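Long-range contacts in LipS lipolytic enzyme (Unidentified, PDB 4FBL), which probably hydrolyses ester bonds in lipids, as a thermostable lipase of the alpha/beta-hydrolase fold: residues C[59-64]-C[194-199]; C[91-96]-C[190-195]; C[99-104]-C[200-205]; C[84-89]-C[106-111]. One frame throughout, in Å; residues are numbered along the deposited sequence.

Contact 1. Residues C[59-64]-C[194-199]; sequences GFTGSP and VTPVPA. With SPD (spermidine), chain I.
Phe-60 and Thr-61 lie in the loop after strand 52-57, which in alpha/beta hydrolases commonly helps to build the oxyanion hole, and they reach across to residues 194-199 of the insertion between strands 147-151 and 221-226, the usual place of a lid. Packing is tightest at the tip of Phe-60. Its CG is anti to the backbone N (chi1 -178°), which sets the base of the ring away from that nitrogen; CE1 lies 3.4 Å from Ala-199 O, which sits at the ring edge near its plane, and also meets Ala-199 CB at 3.8 Å. Thr-195 CG2 approaches CE2 obliquely, at 4.1 Å. The looser part is at Thr-61, toward the partly exposed Val-194: its CG2 rests 4.0 Å from Pro-196 CD and about as far from Val-194 O, a buried oxygen with no polar partner in the model. An alanine in place of Thr-61 would probably open a gap beside Pro-196 and deprive Phe-60 O of its hydroxyl donor. A CB on Gly-59 or Gly-62 would collide with spermidine. Phe-60 O accepts from Thr-61 OG1 at 2.7 Å, on a lone pair in the carbonyl plane, and weakly from spermidine N6 at 3.4 Å.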
loop_
_atom_site.group_PDB
_atom_site.type_symbol
_atom_site.label_atom_id
_atom_site.label_comp_id
_atom_site.label_asym_id
_atom_site.label_seq_id
_atom_site.Cartn_x
_atom_site.Cartn_y
_atom_site.Cartn_z
ATOM N N GLY C 59 -10.908 -7.110 -12.013
ATOM C CA GLY C 59 -10.544 -6.319 -10.833
ATOM C C GLY C 59 -11.300 -6.740 -9.575
ATOM O O GLY C 59 -11.925 -7.814 -9.540
ATOM N N PHE C 60 -11.165 -5.880 -8.544
ATOM C CA PHE C 60 -11.552 -6.143 -7.124
ATOM C C PHE C 60 -13.092 -6.152 -7.038
ATOM O O PHE C 60 -13.700 -5.175 -7.415
ATOM C CB PHE C 60 -10.994 -4.931 -6.349
ATOM C CG PHE C 60 -11.205 -4.974 -4.886
ATOM C CD1 PHE C 60 -10.385 -5.774 -4.071
ATOM C CD2 PHE C 60 -12.152 -4.095 -4.308
ATOM C CE1 PHE C 60 -10.522 -5.726 -2.634
ATOM C CE2 PHE C 60 -12.355 -4.061 -2.885
ATOM C CZ PHE C 60 -11.567 -4.875 -2.056
ATOM N N THR C 61 -13.651 -7.196 -6.451
ATOM C CA THR C 61 -15.092 -7.570 -6.394
ATOM C C THR C 61 -15.708 -7.900 -7.754
ATOM O O THR C 61 -16.891 -8.269 -7.820
ATOM C CB THR C 61 -16.112 -6.541 -5.758
ATOM O OG1 THR C 61 -16.322 -5.499 -6.695
ATOM C CG2 THR C 61 -15.691 -6.064 -4.359
ATOM N N GLY C 62 -14.902 -7.880 -8.813
ATOM C CA GLY C 62 -15.434 -8.264 -10.130
ATOM C C GLY C 62 -15.160 -9.697 -10.441
ATOM O O GLY C 62 -14.977 -10.542 -9.570
ATOM N N SER C 63 -15.224 -10.023 -11.735
ATOM C CA SER C 63 -15.069 -11.437 -12.137
ATOM C C SER C 63 -14.723 -11.467 -13.645
ATOM O O SER C 63 -14.798 -10.420 -14.282
ATOM C CB SER C 63 -16.398 -12.226 -11.974
ATOM O OG SER C 63 -17.293 -11.849 -13.060
ATOM N N PRO C 64 -14.328 -12.640 -14.183
ATOM C CA PRO C 64 -13.991 -12.639 -15.645
ATOM C C PRO C 64 -15.095 -12.137 -16.562
ATOM O O PRO C 64 -14.824 -11.710 -17.707
ATOM C CB PRO C 64 -13.811 -14.094 -15.955
ATOM C CG PRO C 64 -13.246 -14.694 -14.596
ATOM C CD PRO C 64 -14.138 -13.966 -13.581
ATOM N N VAL C 194 -21.929 -6.142 -2.753
ATOM C CA VAL C 194 -21.348 -5.533 -1.539
ATOM C C VAL C 194 -19.781 -5.563 -1.669
ATOM O O VAL C 194 -19.189 -6.441 -2.393
ATOM C CB VAL C 194 -21.799 -6.285 -0.232
ATOM C CG1 VAL C 194 -23.343 -6.270 -0.093
ATOM C CG2 VAL C 194 -21.315 -7.775 -0.170
ATOM N N THR C 195 -19.131 -4.600 -1.008
ATOM C CA THR C 195 -17.663 -4.658 -0.765
ATOM C C THR C 195 -17.302 -5.267 0.606
ATOM O O THR C 195 -17.725 -4.730 1.653
ATOM C CB THR C 195 -17.167 -3.272 -0.795
ATOM O OG1 THR C 195 -17.519 -2.712 -2.067
ATOM C CG2 THR C 195 -15.630 -3.246 -0.558
ATOM N N PRO C 196 -16.621 -6.430 0.625
ATOM C CA PRO C 196 -16.188 -7.029 1.889
ATOM C C PRO C 196 -14.978 -6.217 2.455
ATOM O O PRO C 196 -13.871 -6.156 1.872
ATOM C CB PRO C 196 -15.671 -8.419 1.501
ATOM C CG PRO C 196 -15.882 -8.522 0.062
ATOM C CD PRO C 196 -16.129 -7.204 -0.533
ATOM N N VAL C 197 -15.252 -5.544 3.559
ATOM C CA VAL C 197 -14.279 -4.634 4.224
ATOM C C VAL C 197 -12.865 -5.188 4.450
ATOM O O VAL C 197 -11.887 -4.509 4.097
ATOM C CB VAL C 197 -14.941 -4.044 5.491
ATOM C CG1 VAL C 197 -13.892 -3.282 6.390
ATOM C CG2 VAL C 197 -15.943 -3.087 5.048
ATOM N N PRO C 198 -12.743 -6.422 4.949
ATOM C CA PRO C 198 -11.360 -6.841 5.179
ATOM C C PRO C 198 -10.481 -6.935 3.920
ATOM O O PRO C 198 -9.284 -7.089 4.098
ATOM C CB PRO C 198 -11.489 -8.245 5.774
ATOM C CG PRO C 198 -12.869 -8.216 6.416
ATOM C CD PRO C 198 -13.690 -7.427 5.453
ATOM N N ALA C 199 -11.081 -6.953 2.713
ATOM C CA ALA C 199 -10.297 -7.252 1.503
ATOM C C ALA C 199 -9.759 -5.914 1.102
ATOM O O ALA C 199 -8.864 -5.870 0.319
ATOM C CB ALA C 199 -11.147 -7.895 0.365
HETATM N N1 SPD I . -17.901 0.771 -11.578
HETATM C C2 SPD I . -17.829 -0.566 -11.121
HETATM C C3 SPD I . -16.346 -1.087 -11.162
HETATM C C4 SPD I . -16.343 -2.597 -11.334
HETATM C C5 SPD I . -16.346 -3.344 -9.994
HETATM N N6 SPD I . -15.504 -4.514 -10.184
HETATM C C7 SPD I . -14.852 -4.743 -11.447
HETATM C C8 SPD I . -13.584 -3.900 -11.680
HETATM C C9 SPD I . -13.287 -2.798 -10.651
HETATM N N10 SPD I . -13.010 -1.558 -11.355
#

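Contact 2. Residues C[91-96]-C[190-195]; sequences TTPAEM and LAYPVT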
loop_
_atom_site.group_PDB
_atom_site.type_symbol
_atom_site.label_atom_id
_atom_site.label_comp_id
_atom_site.label_asym_id
_atom_site.label_seq_id
_atom_site.Cartn_x
_atom_site.Cartn_y
_atom_site.Cartn_z
ATOM N N THR C 91 -17.522 -16.239 -6.298
ATOM C CA THR C 91 -18.045 -17.302 -5.343
ATOM C C THR C 91 -18.937 -16.565 -4.305
ATOM O O THR C 91 -20.101 -16.279 -4.589
ATOM C CB THR C 91 -16.940 -18.077 -4.708
ATOM O OG1 THR C 91 -16.047 -17.200 -3.970
ATOM C CG2 THR C 91 -16.133 -18.783 -5.785
ATOM N N THR C 92 -18.378 -16.117 -3.177
ATOM C CA THR C 92 -19.180 -15.356 -2.237
ATOM C C THR C 92 -18.340 -14.236 -1.642
ATOM O O THR C 92 -17.101 -14.390 -1.592
ATOM C CB THR C 92 -19.662 -16.253 -1.077
ATOM O OG1 THR C 92 -18.555 -16.702 -0.259
ATOM C CG2 THR C 92 -20.429 -17.459 -1.607
ATOM N N PRO C 93 -19.006 -13.126 -1.198
ATOM C CA PRO C 93 -18.262 -12.056 -0.567
ATOM C C PRO C 93 -17.507 -12.544 0.668
ATOM O O PRO C 93 -16.372 -12.036 0.918
ATOM C CB PRO C 93 -19.335 -10.986 -0.230
ATOM C CG PRO C 93 -20.459 -11.279 -1.293
ATOM C CD PRO C 93 -20.439 -12.765 -1.379
ATOM N N ALA C 94 -18.053 -13.520 1.390
ATOM C CA ALA C 94 -17.299 -14.160 2.521
ATOM C C ALA C 94 -15.971 -14.814 2.131
ATOM O O ALA C 94 -14.963 -14.756 2.868
ATOM C CB ALA C 94 -18.169 -15.228 3.278
ATOM N N GLU C 95 -15.948 -15.520 1.010
ATOM C CA GLU C 95 -14.663 -16.047 0.558
ATOM C C GLU C 95 -13.640 -14.915 0.133
ATOM O O GLU C 95 -12.415 -14.971 0.441
ATOM C CB GLU C 95 -14.880 -17.098 -0.518
ATOM C CG GLU C 95 -13.522 -17.680 -0.898
ATOM C CD GLU C 95 -13.508 -18.699 -2.052
ATOM O OE1 GLU C 95 -13.160 -19.865 -1.693
ATOM O OE2 GLU C 95 -13.764 -18.345 -3.267
ATOM N N MET C 96 -14.135 -13.884 -0.522
ATOM C CA MET C 96 -13.303 -12.716 -0.815
ATOM C C MET C 96 -12.693 -11.983 0.473
ATOM O O MET C 96 -11.541 -11.468 0.464
ATOM C CB MET C 96 -14.090 -11.728 -1.677
ATOM C CG MET C 96 -13.187 -10.576 -2.195
ATOM S SD MET C 96 -14.018 -9.284 -3.084
ATOM C CE MET C 96 -12.680 -8.118 -3.164
ATOM N N LEU C 190 -21.308 -8.412 -13.856
ATOM C CA LEU C 190 -21.336 -9.403 -12.840
ATOM C C LEU C 190 -20.193 -9.141 -11.796
ATOM O O LEU C 190 -19.061 -9.596 -11.982
ATOM C CB LEU C 190 -21.178 -10.778 -13.497
ATOM C CG LEU C 190 -21.277 -11.954 -12.568
ATOM C CD1 LEU C 190 -22.557 -11.814 -11.768
ATOM C CD2 LEU C 190 -21.244 -13.240 -13.299
ATOM N N ALA C 191 -20.547 -8.482 -10.685
ATOM C CA ALA C 191 -19.629 -8.159 -9.585
ATOM C C ALA C 191 -20.413 -8.350 -8.289
ATOM O O ALA C 191 -21.618 -8.370 -8.304
ATOM C CB ALA C 191 -19.232 -6.754 -9.730
ATOM N N TYR C 192 -19.749 -8.486 -7.149
ATOM C CA TYR C 192 -20.507 -8.662 -5.881
ATOM C C TYR C 192 -21.296 -7.370 -5.622
ATOM O O TYR C 192 -20.864 -6.280 -5.991
ATOM C CB TYR C 192 -19.567 -8.965 -4.695
ATOM C CG TYR C 192 -18.860 -10.289 -4.729
ATOM C CD1 TYR C 192 -19.548 -11.482 -4.968
ATOM C CD2 TYR C 192 -17.455 -10.370 -4.447
ATOM C CE1 TYR C 192 -18.903 -12.726 -4.905
ATOM C CE2 TYR C 192 -16.793 -11.599 -4.449
ATOM C CZ TYR C 192 -17.491 -12.783 -4.665
ATOM O OH TYR C 192 -16.796 -14.015 -4.642
ATOM N N PRO C 193 -22.497 -7.507 -5.016
ATOM C CA PRO C 193 -23.402 -6.443 -4.709
ATOM C C PRO C 193 -22.948 -5.610 -3.450
ATOM O O PRO C 193 -23.502 -4.502 -3.182
ATOM C CB PRO C 193 -24.729 -7.194 -4.449
ATOM C CG PRO C 193 -24.302 -8.483 -3.816
ATOM C CD PRO C 193 -23.069 -8.832 -4.695
ATOM N N VAL C 194 -21.929 -6.142 -2.753
ATOM C CA VAL C 194 -21.348 -5.533 -1.539
ATOM C C VAL C 194 -19.781 -5.563 -1.669
ATOM O O VAL C 194 -19.189 -6.441 -2.393
ATOM C CB VAL C 194 -21.799 -6.285 -0.232
ATOM C CG1 VAL C 194 -23.343 -6.270 -0.093
ATOM C CG2 VAL C 194 -21.315 -7.775 -0.170
ATOM N N THR C 195 -19.131 -4.600 -1.008
ATOM C CA THR C 195 -17.663 -4.658 -0.765
ATOM C C THR C 195 -17.302 -5.267 0.606
ATOM O O THR C 195 -17.725 -4.730 1.653
ATOM C CB THR C 195 -17.167 -3.272 -0.795
ATOM O OG1 THR C 195 -17.519 -2.712 -2.067
ATOM C CG2 THR C 195 -15.630 -3.246 -0.558
#
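The N-terminal turn of the short helix 93-97 receives the ring of Tyr-192, which belongs to the irregular chain leading into strand 194-196. Three kinds of contact hold this ring. Over one face lies Pro-93, the first residue of the helix: its CG stands 4.1 Å from the centroid of the Tyr-192 ring and 24° off the normal, a CH-pi contact. At the edge, in the ring plane, lies Met-96 SD, 3.9 Å from Tyr-192 CD2. Met-96 CG is anti to the backbone N (chi1 -171°), and the chain runs on extended to the sulfur. The phenolic end is held by hydrogen bonds: Tyr-192 OH accepts from Thr-91 N at 2.9 Å with an N-H...O angle of 153°, and it bonds to Gly-88 O in the preceding loop. Beside the ring, Val-194 CG2 packs against Pro-93 CB at 3.8 Å. The helix start is braced from within. Thr-92 OG1 accepts from Glu-95 N at 3.1 Å, while the hydroxyl of Thr-91 gives its proton to Glu-95 OE2 at 2.6 Å, meeting that oxygen from above the carboxylate plane. The arrangement combines a threonine N-cap, a proline in the first turn and a Met-aromatic contact, a helix N-terminus docked on a tyrosine that is held at one face, at an edge and at its hydroxyl.

Contact 3. Residues C[99-104]-C[200-205]; sequences STASDW and IKHLIT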
loop_
_atom_site.group_PDB
_atom_site.type_symbol
_atom_site.label_atom_id
_atom_site.label_comp_id
_atom_site.label_asym_id
_atom_site.label_seq_id
_atom_site.Cartn_x
_atom_site.Cartn_y
_atom_site.Cartn_z
ATOM N N SER C 99 -9.428 -13.449 1.416
ATOM C CA SER C 99 -8.468 -13.523 0.311
ATOM C C SER C 99 -7.552 -12.324 0.392
ATOM O O SER C 99 -7.952 -11.255 0.874
ATOM C CB SER C 99 -9.242 -13.482 -1.024
ATOM O OG SER C 99 -10.095 -14.623 -1.144
ATOM N N THR C 100 -6.312 -12.508 -0.037
ATOM C CA THR C 100 -5.347 -11.466 0.115
ATOM C C THR C 100 -4.620 -11.045 -1.214
ATOM O O THR C 100 -4.682 -11.765 -2.256
ATOM C CB THR C 100 -4.287 -11.956 1.112
ATOM O OG1 THR C 100 -3.536 -12.991 0.499
ATOM C CG2 THR C 100 -4.872 -12.565 2.434
ATOM N N ALA C 101 -3.818 -9.975 -1.124
ATOM C CA ALA C 101 -2.896 -9.635 -2.203
ATOM C C ALA C 101 -1.838 -10.719 -2.501
ATOM O O ALA C 101 -1.441 -10.818 -3.680
ATOM C CB ALA C 101 -2.255 -8.267 -2.007
ATOM N N SER C 102 -1.365 -11.504 -1.509
ATOM C CA SER C 102 -0.532 -12.657 -1.827
ATOM C C SER C 102 -1.276 -13.660 -2.722
ATOM O O SER C 102 -0.679 -14.223 -3.662
ATOM C CB SER C 102 0.033 -13.373 -0.559
ATOM O OG SER C 102 0.766 -12.359 0.155
ATOM N N ASP C 103 -2.518 -13.964 -2.400
ATOM C CA ASP C 103 -3.346 -14.807 -3.259
ATOM C C ASP C 103 -3.391 -14.229 -4.681
ATOM O O ASP C 103 -3.207 -14.962 -5.612
ATOM C CB ASP C 103 -4.802 -14.877 -2.748
ATOM C CG ASP C 103 -4.924 -15.589 -1.345
ATOM O OD1 ASP C 103 -4.092 -16.413 -1.001
ATOM O OD2 ASP C 103 -5.843 -15.321 -0.574
ATOM N N TRP C 104 -3.695 -12.952 -4.857
ATOM C CA TRP C 104 -3.966 -12.449 -6.189
ATOM C C TRP C 104 -2.728 -12.346 -7.054
ATOM O O TRP C 104 -2.793 -12.524 -8.269
ATOM C CB TRP C 104 -4.734 -11.102 -6.195
ATOM C CG TRP C 104 -6.051 -11.255 -5.415
ATOM C CD1 TRP C 104 -6.808 -12.389 -5.300
ATOM C CD2 TRP C 104 -6.669 -10.275 -4.546
ATOM N NE1 TRP C 104 -7.892 -12.190 -4.459
ATOM C CE2 TRP C 104 -7.826 -10.903 -3.968
ATOM C CE3 TRP C 104 -6.322 -8.961 -4.166
ATOM C CZ2 TRP C 104 -8.669 -10.254 -3.061
ATOM C CZ3 TRP C 104 -7.184 -8.271 -3.232
ATOM C CH2 TRP C 104 -8.363 -8.921 -2.739
ATOM N N ILE C 200 -10.331 -4.803 1.607
ATOM C CA ILE C 200 -9.888 -3.430 1.155
ATOM C C ILE C 200 -8.357 -3.096 1.303
ATOM O O ILE C 200 -7.741 -2.434 0.424
ATOM C CB ILE C 200 -10.719 -2.283 1.856
ATOM C CG1 ILE C 200 -12.255 -2.411 1.449
ATOM C CG2 ILE C 200 -10.062 -0.911 1.638
ATOM C CD1 ILE C 200 -13.235 -1.390 2.133
ATOM N N LYS C 201 -7.765 -3.587 2.378
ATOM C CA LYS C 201 -6.331 -3.313 2.625
ATOM C C LYS C 201 -5.435 -3.869 1.430
ATOM O O LYS C 201 -4.508 -3.190 0.942
ATOM C CB LYS C 201 -5.919 -3.868 3.996
ATOM C CG LYS C 201 -5.813 -5.350 4.090
ATOM C CD LYS C 201 -5.442 -5.905 5.487
ATOM C CE LYS C 201 -6.561 -5.673 6.523
ATOM N NZ LYS C 201 -7.742 -6.620 6.384
ATOM N N HIS C 202 -5.833 -5.030 0.910
ATOM C CA HIS C 202 -5.175 -5.664 -0.255
ATOM C C HIS C 202 -5.325 -4.929 -1.542
ATOM O O HIS C 202 -4.377 -4.933 -2.355
ATOM C CB HIS C 202 -5.731 -7.080 -0.310
ATOM C CG HIS C 202 -5.381 -7.804 0.941
ATOM N ND1 HIS C 202 -6.311 -8.292 1.855
ATOM C CD2 HIS C 202 -4.161 -8.111 1.440
ATOM C CE1 HIS C 202 -5.675 -8.855 2.871
ATOM N NE2 HIS C 202 -4.361 -8.779 2.628
ATOM N N LEU C 203 -6.478 -4.293 -1.793
ATOM C CA LEU C 203 -6.563 -3.441 -2.946
ATOM C C LEU C 203 -5.546 -2.339 -2.902
ATOM O O LEU C 203 -4.882 -1.994 -3.926
ATOM C CB LEU C 203 -7.968 -2.842 -3.090
ATOM C CG LEU C 203 -8.250 -1.716 -4.105
ATOM C CD1 LEU C 203 -8.059 -2.060 -5.551
ATOM C CD2 LEU C 203 -9.704 -1.083 -3.977
ATOM N N ILE C 204 -5.430 -1.679 -1.751
ATOM C CA ILE C 204 -4.541 -0.488 -1.645
ATOM C C ILE C 204 -3.046 -0.969 -1.762
ATOM O O ILE C 204 -2.234 -0.294 -2.400
ATOM C CB ILE C 204 -4.773 0.235 -0.239
ATOM C CG1 ILE C 204 -6.070 1.089 -0.292
ATOM C CG2 ILE C 204 -3.638 1.192 0.035
ATOM C CD1 ILE C 204 -6.726 1.413 1.079
ATOM N N THR C 205 -2.748 -2.129 -1.195
ATOM C CA THR C 205 -1.380 -2.681 -1.186
ATOM C C THR C 205 -0.912 -2.894 -2.657
ATOM O O THR C 205 0.170 -2.397 -3.111
ATOM C CB THR C 205 -1.270 -4.064 -0.421
ATOM O OG1 THR C 205 -1.556 -3.895 0.992
ATOM C CG2 THR C 205 0.174 -4.635 -0.567
#
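His-202 and Thr-100 meet in a CH-pi contact: Thr-100 CA stands 3.6 Å from the centroid of the His-202 ring and only 2° off its normal. The ring is sandwiched, for Lys-201 CG lies 3.7 Å above the opposite face, also over the centre. His-202 CG, anti to its own carbonyl carbon (chi1 -61°), is thereby placed 3.4 Å from Ala-101 N. Further packing comes from Trp-104, whose CZ3 touches His-202 CB at 3.5 Å, the two side chains crossing at about a right angle. The backbones are close here as well, with the CA atoms of Ala-101 and His-202 5.0 Å apart.

No hydrogen bond joins the two segments. Within residues 99-104 a capping box forms at the start of helix 101-118: Asp-103 N gives to Thr-100 OG1 at 3.2 Å, almost straight at 172°, and Thr-100 N gives to Asp-103 OD2 at 2.9 Å. This fixes the N-cap residue whose CA covers the imidazole. Thr-100 O lies 3.3 Å above the Trp-104 ring plane, offset toward the rim.

Contacts between subunits adjoin these. Phe-167 of the second subunit packs on Ala-101, and Thr-205 OG1 is hydrogen-bonded to Thr-205 OG1 of that subunit.

Contact 4. Residues C[84-89]-C[106-111]; sequences PRLTGH and ADIVAA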
loop_
_atom_site.group_PDB
_atom_site.type_symbol
_atom_site.label_atom_id
_atom_site.label_comp_id
_atom_site.label_asym_id
_atom_site.label_seq_id
_atom_site.Cartn_x
_atom_site.Cartn_y
_atom_site.Cartn_z
ATOM N N PRO C 84 -8.008 -15.429 -15.788
ATOM C CA PRO C 84 -8.258 -16.162 -14.525
ATOM C C PRO C 84 -9.376 -15.591 -13.681
ATOM O O PRO C 84 -9.642 -14.393 -13.737
ATOM C CB PRO C 84 -6.929 -15.972 -13.718
ATOM C CG PRO C 84 -6.294 -14.711 -14.338
ATOM C CD PRO C 84 -6.699 -14.763 -15.819
ATOM N N ARG C 85 -9.896 -16.437 -12.794
ATOM C CA ARG C 85 -10.879 -16.019 -11.811
ATOM C C ARG C 85 -10.017 -15.769 -10.538
ATOM O O ARG C 85 -9.445 -16.709 -9.978
ATOM C CB ARG C 85 -11.922 -17.129 -11.540
ATOM C CG ARG C 85 -13.036 -16.634 -10.583
ATOM C CD ARG C 85 -14.103 -17.791 -10.331
ATOM N NE ARG C 85 -13.432 -19.022 -9.906
ATOM C CZ ARG C 85 -13.006 -19.272 -8.677
ATOM N NH1 ARG C 85 -13.071 -18.361 -7.693
ATOM N NH2 ARG C 85 -12.494 -20.444 -8.452
ATOM N N LEU C 86 -9.932 -14.515 -10.082
ATOM C CA LEU C 86 -9.078 -14.307 -8.854
ATOM C C LEU C 86 -9.635 -15.036 -7.631
ATOM O O LEU C 86 -10.841 -15.249 -7.522
ATOM C CB LEU C 86 -8.902 -12.840 -8.542
ATOM C CG LEU C 86 -8.243 -12.106 -9.699
ATOM C CD1 LEU C 86 -8.137 -10.551 -9.442
ATOM C CD2 LEU C 86 -6.864 -12.747 -10.119
ATOM N N THR C 87 -8.755 -15.449 -6.723
ATOM C CA THR C 87 -9.142 -16.071 -5.467
ATOM C C THR C 87 -10.255 -15.286 -4.747
ATOM O O THR C 87 -10.176 -14.051 -4.615
ATOM C CB THR C 87 -7.882 -16.145 -4.535
ATOM O OG1 THR C 87 -6.813 -16.780 -5.290
ATOM C CG2 THR C 87 -8.206 -16.941 -3.158
ATOM N N GLY C 88 -11.280 -15.990 -4.252
ATOM C CA GLY C 88 -12.326 -15.304 -3.538
ATOM C C GLY C 88 -13.326 -14.556 -4.367
ATOM O O GLY C 88 -14.281 -13.965 -3.794
ATOM N N HIS C 89 -13.125 -14.523 -5.715
ATOM C CA HIS C 89 -14.053 -13.802 -6.629
ATOM C C HIS C 89 -14.995 -14.762 -7.418
ATOM O O HIS C 89 -14.635 -15.974 -7.688
ATOM C CB HIS C 89 -13.326 -12.869 -7.618
ATOM C CG HIS C 89 -12.555 -11.799 -6.950
ATOM N ND1 HIS C 89 -12.883 -10.466 -7.051
ATOM C CD2 HIS C 89 -11.531 -11.870 -6.074
ATOM C CE1 HIS C 89 -12.056 -9.753 -6.310
ATOM N NE2 HIS C 89 -11.214 -10.573 -5.737
ATOM N N ALA C 106 -0.186 -14.360 -6.661
ATOM C CA ALA C 106 0.062 -15.767 -6.988
ATOM C C ALA C 106 -0.877 -16.251 -8.107
ATOM O O ALA C 106 -0.461 -17.121 -8.939
ATOM C CB ALA C 106 -0.027 -16.728 -5.726
ATOM N N ASP C 107 -2.104 -15.704 -8.190
ATOM C CA ASP C 107 -2.969 -16.104 -9.295
ATOM C C ASP C 107 -2.378 -15.640 -10.635
ATOM O O ASP C 107 -2.452 -16.379 -11.637
ATOM C CB ASP C 107 -4.388 -15.555 -9.200
ATOM C CG ASP C 107 -5.170 -16.111 -7.984
ATOM O OD1 ASP C 107 -5.075 -17.303 -7.692
ATOM O OD2 ASP C 107 -5.832 -15.325 -7.309
ATOM N N ILE C 108 -1.851 -14.427 -10.660
ATOM C CA ILE C 108 -1.232 -13.857 -11.881
ATOM C C ILE C 108 0.031 -14.629 -12.260
ATOM O O ILE C 108 0.212 -14.940 -13.412
ATOM C CB ILE C 108 -0.877 -12.452 -11.652
ATOM C CG1 ILE C 108 -2.167 -11.667 -11.312
ATOM C CG2 ILE C 108 -0.136 -11.841 -12.894
ATOM C CD1 ILE C 108 -3.446 -11.793 -12.358
ATOM N N VAL C 109 0.844 -15.025 -11.263
ATOM C CA VAL C 109 1.996 -15.868 -11.465
ATOM C C VAL C 109 1.597 -17.231 -12.066
ATOM O O VAL C 109 2.182 -17.629 -13.027
ATOM C CB VAL C 109 2.799 -16.052 -10.145
ATOM C CG1 VAL C 109 3.921 -17.025 -10.402
ATOM C CG2 VAL C 109 3.467 -14.697 -9.812
ATOM N N ALA C 110 0.594 -17.926 -11.533
ATOM C CA ALA C 110 0.177 -19.203 -12.130
ATOM C C ALA C 110 -0.389 -19.027 -13.562
ATOM O O ALA C 110 -0.208 -19.917 -14.396
ATOM C CB ALA C 110 -0.920 -19.900 -11.260
ATOM N N ALA C 111 -1.116 -17.957 -13.844
ATOM C CA ALA C 111 -1.612 -17.730 -15.242
ATOM C C ALA C 111 -0.404 -17.475 -16.185
ATOM O O ALA C 111 -0.365 -17.885 -17.392
ATOM C CB ALA C 111 -2.635 -16.494 -15.282
#
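Asp-107, on helix 101-118, faces the loop that follows strand 80-83 and grips Thr-87 through one carboxylate oxygen. Two donors of the same residue converge on Asp-107 OD2. Thr-87 N comes at 3.0 Å and is almost straight at 173°, although it stands well above the carboxylate plane; Thr-87 OG1 donates at 2.7 Å to the syn lone pair of Asp-107 OD2. Thr-87 OG1 is anti to its carbonyl carbon (chi1 -52°), which puts the hydroxyl beside the backbone N and lets both serve one acceptor. Several other polar groups of the loop have partners of their own. Leu-86 N bonds to His-58 NE2, Trp-104 NE1 to Thr-87 O, and Arg-85 NH1 gives to His-89 O at 2.9 Å, in the carbonyl plane. Leu-86 O accepts from His-89 N, closing a type II turn; a CB at Gly-88 would be jammed against Thr-87 O, which calls for glycine. Apolar contacts flank the carboxylate: Leu-86 CD2 lies 3.9 Å from Asp-107 CB and 4.2 Å from Ile-108 CD1, while Pro-84 CG meets Ala-111 CB at 4.2 Å. An alanine at Asp-107 would probably leave Thr-87 N without its acceptor and its hydroxyl free to turn. With two donors directed at OD2, the carboxylate is likely to favour its ionised form, and one helix side chain clamps both the backbone and the side chain of the turn.

Overall arrangement
Contacts 1 and 2, with centres 6 Å apart, share Val-194 and Thr-195 and are tied by Thr-61 O and Tyr-192 N, 2.9 Å apart and probably hydrogen-bonded. Contact 3 continues from strand 194-196 into helix 200-213, about 10 Å from contact 1 between centres; Phe-60 CE1 and Trp-104 CH2 bridge them at 3.9 Å. Contact 4 uses helix 101-118 as contact 3 does, and its His-89 ND1 reaches Gly-62 O of contact 1 at 3.3 Å. Contact 1 supplies four residues of the spermidine pocket, which also holds Ser-128 and His-259, the likely nucleophile and base of a catalytic triad with Asp-229. Contacts 2, 3 and 4 thus all touch residues 59-64.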